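Local coordinates for alcohol dehydrogenase superfamily protein (Novosphingobium aromaticivorans, PDB 3GAZ) that probably acts as an NADP-dependent oxidoreductase of the medium-chain alcohol dehydrogenase and enoyl reductase superfamily, at residues A[118-123]-A[290-295]; A[133-138]-A[286-291]; A[167-172]-A[296-301]. All blocks are in the same frame, centred on the assembly; numbering follows the deposited sequence.

Contact 1. Residues A[118-123]-A[290-295]; sequences SKPAAL and ALVQTG
Pro120, Ala122 and Leu123 gather round one side chain of helix 278-293, that of Val292, and the contact between the two segments is wholly apolar. Ala290 turns away from 118-123, whereas Val292, two residues on, directs its side chain at the facing loop. Its CG1 lies anti to the backbone N (chi1 171°), which places this methyl among all three loop residues: 3.7 Å from CB of Pro120, 4.0 Å from CG of Leu123 and, more loosely, 4.1 Å from CB of Ala122. The other methyl, CG2, comes within 4.1 Å of CG of Pro120, so both branches of the valine bear on the proline ring, which lies roughly at right angles to them. The loop runs from strand 116-118 to helix 125-129 of the medium-chain dehydrogenase fold, and Val292 meets it from close to the C-terminal end of its own helix.

The loop is itself held in shape. Pro120 to Leu123 form a type I beta turn, and the side chain of Lys119 curls back so that NZ donates to the O of Leu123 (2.7 Å) as well as to the O of Pro120 (3.1 Å). The latter oxygen also accepts from the N of Leu123, and the two donors approach from opposite faces of its carbonyl plane. Beyond Val292 the helix soon stops: at Thr294 the backbone departs from the helical path. Gly295, at positive phi, is the C-prime residue of a Schellman motif: its N donates to the O of Val292 (2.8 Å), while the N of Lys296 turns back to the O of Leu291.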
loop_
_atom_site.group_PDB
_atom_site.type_symbol
_atom_site.label_atom_id
_atom_site.label_comp_id
_atom_site.label_asym_id
_atom_site.label_seq_id
_atom_site.Cartn_x
_atom_site.Cartn_y
_atom_site.Cartn_z
ATOM N N SER A 118 11.914 18.208 -12.255
ATOM C CA SER A 118 12.256 19.549 -11.808
ATOM C C SER A 118 11.014 20.421 -11.877
ATOM O O SER A 118 10.210 20.300 -12.806
ATOM C CB SER A 118 13.359 20.143 -12.690
ATOM O OG SER A 118 14.566 19.414 -12.553
ATOM N N LYS A 119 10.849 21.292 -10.889
ATOM C CA LYS A 119 9.699 22.182 -10.860
ATOM C C LYS A 119 9.826 23.232 -11.958
ATOM O O LYS A 119 10.902 23.782 -12.171
ATOM C CB LYS A 119 9.600 22.891 -9.509
ATOM C CG LYS A 119 8.395 23.830 -9.407
ATOM C CD LYS A 119 8.364 24.597 -8.094
ATOM C CE LYS A 119 9.422 25.684 -8.059
ATOM N NZ LYS A 119 9.219 26.684 -9.146
ATOM N N PRO A 120 8.729 23.504 -12.683
ATOM C CA PRO A 120 8.764 24.507 -13.748
ATOM C C PRO A 120 9.200 25.827 -13.120
ATOM O O PRO A 120 8.627 26.262 -12.118
ATOM C CB PRO A 120 7.318 24.541 -14.232
ATOM C CG PRO A 120 6.892 23.115 -14.062
ATOM C CD PRO A 120 7.455 22.762 -12.699
ATOM N N ALA A 121 10.213 26.455 -13.704
ATOM C CA ALA A 121 10.743 27.710 -13.180
ATOM C C ALA A 121 9.723 28.830 -13.012
ATOM O O ALA A 121 9.796 29.604 -12.056
ATOM C CB ALA A 121 11.896 28.194 -14.070
ATOM N N ALA A 122 8.768 28.912 -13.932
ATOM C CA ALA A 122 7.764 29.973 -13.904
ATOM C C ALA A 122 6.643 29.831 -12.874
ATOM O O ALA A 122 5.874 30.767 -12.668
ATOM C CB ALA A 122 7.158 30.135 -15.306
ATOM N N LEU A 123 6.543 28.675 -12.227
ATOM C CA LEU A 123 5.480 28.460 -11.248
ATOM C C LEU A 123 5.934 28.579 -9.798
ATOM O O LEU A 123 7.080 28.274 -9.466
ATOM C CB LEU A 123 4.859 27.070 -11.432
ATOM C CG LEU A 123 4.294 26.660 -12.795
ATOM C CD1 LEU A 123 3.698 25.262 -12.674
ATOM C CD2 LEU A 123 3.233 27.652 -13.252
ATOM N N ALA A 290 7.755 21.419 -19.973
ATOM C CA ALA A 290 8.024 21.947 -21.308
ATOM C C ALA A 290 6.880 22.841 -21.786
ATOM O O ALA A 290 7.107 23.822 -22.498
ATOM C CB ALA A 290 8.236 20.810 -22.285
ATOM N N LEU A 291 5.652 22.499 -21.397
ATOM C CA LEU A 291 4.480 23.283 -21.781
ATOM C C LEU A 291 4.393 24.568 -20.972
ATOM O O LEU A 291 3.965 25.602 -21.485
ATOM C CB LEU A 291 3.198 22.462 -21.603
ATOM C CG LEU A 291 3.064 21.262 -22.544
ATOM C CD1 LEU A 291 1.734 20.562 -22.308
ATOM C CD2 LEU A 291 3.169 21.735 -23.988
ATOM N N VAL A 292 4.788 24.506 -19.705
ATOM C CA VAL A 292 4.773 25.697 -18.862
ATOM C C VAL A 292 5.802 26.667 -19.436
ATOM O O VAL A 292 5.539 27.859 -19.601
ATOM C CB VAL A 292 5.171 25.373 -17.405
ATOM C CG1 VAL A 292 5.369 26.669 -16.621
ATOM C CG2 VAL A 292 4.093 24.523 -16.743
ATOM N N GLN A 293 6.972 26.126 -19.755
ATOM C CA GLN A 293 8.080 26.894 -20.301
ATOM C C GLN A 293 7.694 27.691 -21.550
ATOM O O GLN A 293 8.163 28.813 -21.747
ATOM C CB GLN A 293 9.239 25.936 -20.598
ATOM C CG GLN A 293 10.532 26.582 -21.036
ATOM C CD GLN A 293 11.745 25.886 -20.435
ATOM O OE1 GLN A 293 11.737 24.671 -20.215
ATOM N NE2 GLN A 293 12.798 26.654 -20.171
ATOM N N THR A 294 6.835 27.119 -22.389
ATOM C CA THR A 294 6.404 27.805 -23.604
ATOM C C THR A 294 5.113 28.601 -23.403
ATOM O O THR A 294 4.518 29.091 -24.364
ATOM C CB THR A 294 6.212 26.814 -24.779
ATOM O OG1 THR A 294 5.325 25.759 -24.387
ATOM C CG2 THR A 294 7.549 26.222 -25.195
ATOM N N GLY A 295 4.690 28.732 -22.151
ATOM C CA GLY A 295 3.481 29.478 -21.846
ATOM C C GLY A 295 2.202 28.850 -22.374
ATOM O O GLY A 295 1.220 29.548 -22.622
#

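Contact 2. Residues A[133-138]-A[286-291]; sequences LVFITA and READAL
Phe135 reaches across from helix 132-145 and lays one face of its ring over the methyl of Ala288 on helix 278-293. CB of Ala288 stands 3.4 Å from the centroid of the Phe135 ring, only 6° off the ring normal, a well-centred CH-pi contact. The fit is close for the backbone too: CZ of Phe135 is 3.5 Å from CA of Ala288, so the ring rests on the helix surface itself. With CG anti to the backbone N (chi1 -178°), the phenylalanine extends straight out from its own helix and spans the gap between two axes 10.8 Å apart at their closest.

The two helices run at 101° to each other, nearly perpendicular, and their segments meet through this single aromatic side chain. Helix 132-145 precedes strand 153-157, a central strand of the parallel Rossmann-type sheet, and Phe135 also touches Ile170 of helix 162-173, the helix that follows that strand. The ring thus lies between helix 278-293 and helix 162-173, beside what is probably the NADP-binding Rossmann fold.

Away from the centre of the ring the packing slackens. CD1 of Leu291 meets the ring at its edge, near the ring plane, 4.1 Å from CE1 of Phe135. On the next turn back, Glu287 starts toward the ring, with CB 4.3 Å from CZ of Phe135, but its end then leads away; the residue is partly exposed. Arg286 and Asp289, also partly exposed, set out away from Phe135 altogether: Asp289 meets Pro120 of the 118-123 loop, and Arg286 forms a salt bridge with Glu283 through NH1.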
loop_
_atom_site.group_PDB
_atom_site.type_symbol
_atom_site.label_atom_id
_atom_site.label_comp_id
_atom_site.label_asym_id
_atom_site.label_seq_id
_atom_site.Cartn_x
_atom_site.Cartn_y
_atom_site.Cartn_z
ATOM N N LEU A 133 -1.090 15.046 -10.431
ATOM C CA LEU A 133 -2.178 14.098 -10.692
ATOM C C LEU A 133 -3.074 14.433 -11.873
ATOM O O LEU A 133 -3.248 13.606 -12.773
ATOM C CB LEU A 133 -3.062 13.909 -9.453
ATOM C CG LEU A 133 -4.289 13.009 -9.686
ATOM C CD1 LEU A 133 -3.844 11.619 -10.154
ATOM C CD2 LEU A 133 -5.102 12.903 -8.402
ATOM N N VAL A 134 -3.650 15.630 -11.881
ATOM C CA VAL A 134 -4.538 15.991 -12.973
ATOM C C VAL A 134 -3.842 16.048 -14.326
ATOM O O VAL A 134 -4.442 15.682 -15.331
ATOM C CB VAL A 134 -5.296 17.331 -12.700
ATOM C CG1 VAL A 134 -6.138 17.193 -11.433
ATOM C CG2 VAL A 134 -4.325 18.493 -12.592
ATOM N N PHE A 135 -2.585 16.489 -14.365
ATOM C CA PHE A 135 -1.867 16.540 -15.639
ATOM C C PHE A 135 -1.656 15.120 -16.161
ATOM O O PHE A 135 -1.919 14.819 -17.328
ATOM C CB PHE A 135 -0.494 17.207 -15.495
ATOM C CG PHE A 135 0.251 17.323 -16.803
ATOM C CD1 PHE A 135 0.066 18.430 -17.629
ATOM C CD2 PHE A 135 1.072 16.284 -17.245
ATOM C CE1 PHE A 135 0.683 18.502 -18.884
ATOM C CE2 PHE A 135 1.697 16.343 -18.502
ATOM C CZ PHE A 135 1.499 17.457 -19.323
ATOM N N ILE A 136 -1.160 14.255 -15.284
ATOM C CA ILE A 136 -0.913 12.864 -15.636
ATOM C C ILE A 136 -2.218 12.191 -16.067
ATOM O O ILE A 136 -2.239 11.417 -17.022
ATOM C CB ILE A 136 -0.296 12.102 -14.440
ATOM C CG1 ILE A 136 1.143 12.579 -14.221
ATOM C CG2 ILE A 136 -0.337 10.600 -14.684
ATOM C CD1 ILE A 136 1.794 12.020 -12.973
ATOM N N THR A 137 -3.305 12.496 -15.366
ATOM C CA THR A 137 -4.594 11.910 -15.697
ATOM C C THR A 137 -5.008 12.361 -17.098
ATOM O O THR A 137 -5.392 11.544 -17.938
ATOM C CB THR A 137 -5.667 12.323 -14.667
ATOM O OG1 THR A 137 -5.301 11.818 -13.373
ATOM C CG2 THR A 137 -7.028 11.770 -15.054
ATOM N N ALA A 138 -4.900 13.663 -17.351
ATOM C CA ALA A 138 -5.253 14.226 -18.651
ATOM C C ALA A 138 -4.378 13.654 -19.764
ATOM O O ALA A 138 -4.861 13.347 -20.859
ATOM C CB ALA A 138 -5.106 15.742 -18.615
ATOM N N ARG A 286 7.736 16.043 -17.150
ATOM C CA ARG A 286 8.740 16.771 -17.917
ATOM C C ARG A 286 8.021 17.415 -19.099
ATOM O O ARG A 286 8.372 18.510 -19.543
ATOM C CB ARG A 286 9.822 15.814 -18.410
ATOM C CG ARG A 286 11.127 15.963 -17.667
ATOM C CD ARG A 286 11.776 14.620 -17.431
ATOM N NE ARG A 286 12.139 14.506 -16.028
ATOM C CZ ARG A 286 12.087 13.387 -15.318
ATOM N NH1 ARG A 286 11.687 12.249 -15.869
ATOM N NH2 ARG A 286 12.431 13.421 -14.043
ATOM N N GLU A 287 7.005 16.721 -19.599
ATOM C CA GLU A 287 6.198 17.227 -20.702
ATOM C C GLU A 287 5.468 18.462 -20.194
ATOM O O GLU A 287 5.381 19.472 -20.883
ATOM C CB GLU A 287 5.162 16.188 -21.131
ATOM C CG GLU A 287 5.720 14.938 -21.776
ATOM C CD GLU A 287 6.332 15.207 -23.133
ATOM O OE1 GLU A 287 5.966 16.223 -23.770
ATOM O OE2 GLU A 287 7.172 14.393 -23.569
ATOM N N ALA A 288 4.944 18.365 -18.975
ATOM C CA ALA A 288 4.217 19.469 -18.360
ATOM C C ALA A 288 5.121 20.695 -18.222
ATOM O O ALA A 288 4.716 21.812 -18.540
ATOM C CB ALA A 288 3.690 19.042 -16.995
ATOM N N ASP A 289 6.349 20.472 -17.758
ATOM C CA ASP A 289 7.330 21.541 -17.579
ATOM C C ASP A 289 7.627 22.219 -18.919
ATOM O O ASP A 289 7.731 23.442 -18.996
ATOM C CB ASP A 289 8.609 20.956 -16.963
ATOM C CG ASP A 289 9.721 21.984 -16.803
ATOM O OD1 ASP A 289 9.432 23.177 -16.553
ATOM O OD2 ASP A 289 10.898 21.585 -16.908
ATOM N N ALA A 290 7.755 21.419 -19.973
ATOM C CA ALA A 290 8.024 21.947 -21.308
ATOM C C ALA A 290 6.880 22.841 -21.786
ATOM O O ALA A 290 7.107 23.822 -22.498
ATOM C CB ALA A 290 8.236 20.810 -22.285
ATOM N N LEU A 291 5.652 22.499 -21.397
ATOM C CA LEU A 291 4.480 23.283 -21.781
ATOM C C LEU A 291 4.393 24.568 -20.972
ATOM O O LEU A 291 3.965 25.602 -21.485
ATOM C CB LEU A 291 3.198 22.462 -21.603
ATOM C CG LEU A 291 3.064 21.262 -22.544
ATOM C CD1 LEU A 291 1.734 20.562 -22.308
ATOM C CD2 LEU A 291 3.169 21.735 -23.988
#

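Contact 3. Residues A[167-172]-A[296-301]; sequences AIQIAL and KLAPRL
Gln169 on helix 162-173 faces the extended chain of 296-301, and its CA lies 5.9 Å from CA of Leu297, the nearest pair of CA atoms. The helix is regular here, whereas Leu297 and Ala298 have strand-like phi and psi, which turn the peptide N and O of Ala298 toward the glutamine. A water bridges the two backbones, donating to the O of Gln169 and to the O of Lys296, both at 2.7 Å.

The side chain of Gln169 does most of the rest. Its CG lies anti to the carbonyl carbon (chi1 -60°) and the chain is extended beyond it, carrying the amide alongside Ala298. OE1 accepts from the N of Ala298 at 2.7 Å, and NE2 donates to the O of the same Ala298 at 3.0 Å. The two bonds pair the amide with one residue's backbone much as a neighbouring strand would. The acceptor O lies almost in the amide plane of Gln169, although NE2 itself stands above the carbonyl plane of Ala298. NE2 also donates to the O of His165, one turn earlier in the helix, so the amide is gripped at three points and its rotation is fixed.

The strand-turn-helix unit of 153-157 and 162-173, with a probable GxGxxG turn, is that of a Rossmann nucleotide-binding fold, and the loop after helix 278-293 runs across this helix. Beside the amide, CD1 of Leu297 lies 3.8 Å from OE1 of Gln169. A leucine in place of Gln169 would probably leave both the N and the O of Ala298 without their mates and let this part of the loop drift from the helix. Farther along, Arg300 turns away to a salt bridge with Asp186 and a cation-pi contact with Tyr189.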
loop_
_atom_site.group_PDB
_atom_site.type_symbol
_atom_site.label_atom_id
_atom_site.label_comp_id
_atom_site.label_asym_id
_atom_site.label_seq_id
_atom_site.Cartn_x
_atom_site.Cartn_y
_atom_site.Cartn_z
ATOM N N ALA A 167 -6.481 19.206 -19.456
ATOM C CA ALA A 167 -6.730 18.434 -20.669
ATOM C C ALA A 167 -6.910 19.410 -21.837
ATOM O O ALA A 167 -6.431 19.168 -22.941
ATOM C CB ALA A 167 -7.978 17.576 -20.499
ATOM N N ILE A 168 -7.605 20.516 -21.583
ATOM C CA ILE A 168 -7.825 21.534 -22.612
ATOM C C ILE A 168 -6.495 22.073 -23.129
ATOM O O ILE A 168 -6.275 22.170 -24.336
ATOM C CB ILE A 168 -8.619 22.743 -22.059
ATOM C CG1 ILE A 168 -10.087 22.366 -21.854
ATOM C CG2 ILE A 168 -8.473 23.937 -23.007
ATOM C CD1 ILE A 168 -10.912 23.469 -21.227
ATOM N N GLN A 169 -5.610 22.426 -22.201
ATOM C CA GLN A 169 -4.320 22.995 -22.559
ATOM C C GLN A 169 -3.386 22.013 -23.254
ATOM O O GLN A 169 -2.616 22.408 -24.129
ATOM C CB GLN A 169 -3.663 23.595 -21.311
ATOM C CG GLN A 169 -4.511 24.708 -20.691
ATOM C CD GLN A 169 -3.915 25.284 -19.421
ATOM O OE1 GLN A 169 -2.910 25.987 -19.459
ATOM N NE2 GLN A 169 -4.533 24.977 -18.284
ATOM N N ILE A 170 -3.446 20.742 -22.866
ATOM C CA ILE A 170 -2.603 19.731 -23.503
ATOM C C ILE A 170 -3.073 19.564 -24.947
ATOM O O ILE A 170 -2.269 19.605 -25.879
ATOM C CB ILE A 170 -2.700 18.358 -22.778
ATOM C CG1 ILE A 170 -1.974 18.425 -21.432
ATOM C CG2 ILE A 170 -2.092 17.252 -23.647
ATOM C CD1 ILE A 170 -2.081 17.155 -20.613
ATOM N N ALA A 171 -4.380 19.393 -25.120
ATOM C CA ALA A 171 -4.969 19.214 -26.444
ATOM C C ALA A 171 -4.638 20.384 -27.372
ATOM O O ALA A 171 -4.260 20.180 -28.520
ATOM C CB ALA A 171 -6.483 19.052 -26.324
ATOM N N LEU A 172 -4.786 21.607 -26.873
ATOM C CA LEU A 172 -4.494 22.792 -27.676
ATOM C C LEU A 172 -3.033 22.813 -28.102
ATOM O O LEU A 172 -2.721 23.068 -29.266
ATOM C CB LEU A 172 -4.828 24.065 -26.889
ATOM C CG LEU A 172 -6.320 24.376 -26.757
ATOM C CD1 LEU A 172 -6.548 25.452 -25.704
ATOM C CD2 LEU A 172 -6.863 24.816 -28.122
ATOM N N LYS A 296 2.204 27.533 -22.541
ATOM C CA LYS A 296 1.027 26.839 -23.046
ATOM C C LYS A 296 0.308 26.052 -21.959
ATOM O O LYS A 296 -0.700 25.393 -22.223
ATOM C CB LYS A 296 1.420 25.911 -24.198
ATOM C CG LYS A 296 1.902 26.663 -25.433
ATOM C CD LYS A 296 2.159 25.727 -26.603
ATOM C CE LYS A 296 2.463 26.515 -27.871
ATOM N NZ LYS A 296 2.474 25.643 -29.078
ATOM N N LEU A 297 0.823 26.128 -20.737
ATOM C CA LEU A 297 0.222 25.424 -19.610
ATOM C C LEU A 297 0.279 26.240 -18.330
ATOM O O LEU A 297 1.352 26.661 -17.894
ATOM C CB LEU A 297 0.920 24.082 -19.376
ATOM C CG LEU A 297 0.484 23.316 -18.122
ATOM C CD1 LEU A 297 -0.999 22.959 -18.204
ATOM C CD2 LEU A 297 1.323 22.061 -17.985
ATOM N N ALA A 298 -0.886 26.447 -17.730
ATOM C CA ALA A 298 -1.001 27.193 -16.486
ATOM C C ALA A 298 -2.055 26.515 -15.621
ATOM O O ALA A 298 -3.217 26.402 -16.012
ATOM C CB ALA A 298 -1.407 28.630 -16.768
ATOM N N PRO A 299 -1.661 26.041 -14.433
ATOM C CA PRO A 299 -2.638 25.383 -13.565
ATOM C C PRO A 299 -3.647 26.397 -13.035
ATOM O O PRO A 299 -3.313 27.566 -12.833
ATOM C CB PRO A 299 -1.767 24.813 -12.453
ATOM C CG PRO A 299 -0.707 25.869 -12.313
ATOM C CD PRO A 299 -0.352 26.151 -13.766
ATOM N N ARG A 300 -4.885 25.957 -12.836
ATOM C CA ARG A 300 -5.907 26.837 -12.293
ATOM C C ARG A 300 -5.788 26.674 -10.784
ATOM O O ARG A 300 -6.111 25.621 -10.233
ATOM C CB ARG A 300 -7.305 26.420 -12.767
ATOM C CG ARG A 300 -8.346 27.512 -12.566
ATOM C CD ARG A 300 -9.745 27.063 -12.952
ATOM N NE ARG A 300 -10.680 28.182 -12.934
ATOM C CZ ARG A 300 -11.999 28.061 -13.047
ATOM N NH1 ARG A 300 -12.548 26.858 -13.180
ATOM N NH2 ARG A 300 -12.768 29.145 -13.039
ATOM N N LEU A 301 -5.313 27.722 -10.120
ATOM C CA LEU A 301 -5.101 27.689 -8.683
ATOM C C LEU A 301 -6.015 28.638 -7.913
ATOM O O LEU A 301 -6.002 29.846 -8.150
ATOM C CB LEU A 301 -3.636 28.035 -8.395
ATOM C CG LEU A 301 -3.151 28.156 -6.951
ATOM C CD1 LEU A 301 -3.278 26.812 -6.248
ATOM C CD2 LEU A 301 -1.706 28.615 -6.949
HETATM O O HOH W 1 -2.362 25.071 -24.323
#

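Overall arrangement
Contacts 1 and 2 share Ala290 and Leu291 and use overlapping parts of the C-terminal half of helix 278-293; their centres lie 10 Å apart, and CA of Pro120 comes within 3.2 Å of OD1 of Asp289. Contact 3 takes up the chain just beyond, its centre 12 Å from that of contact 1 and 9 Å from that of contact 2. Leu297 joins it to both: its CB packs 3.6 Å from CB of Leu291, and Phe135 touches it too. Helix 278-293 and its following loop meet helix 132-145, the 118-123 loop and helix 162-173. A bound calcium ion lies about 12 Å from the side chain of Phe135 and about 13 Å from that of Gln169.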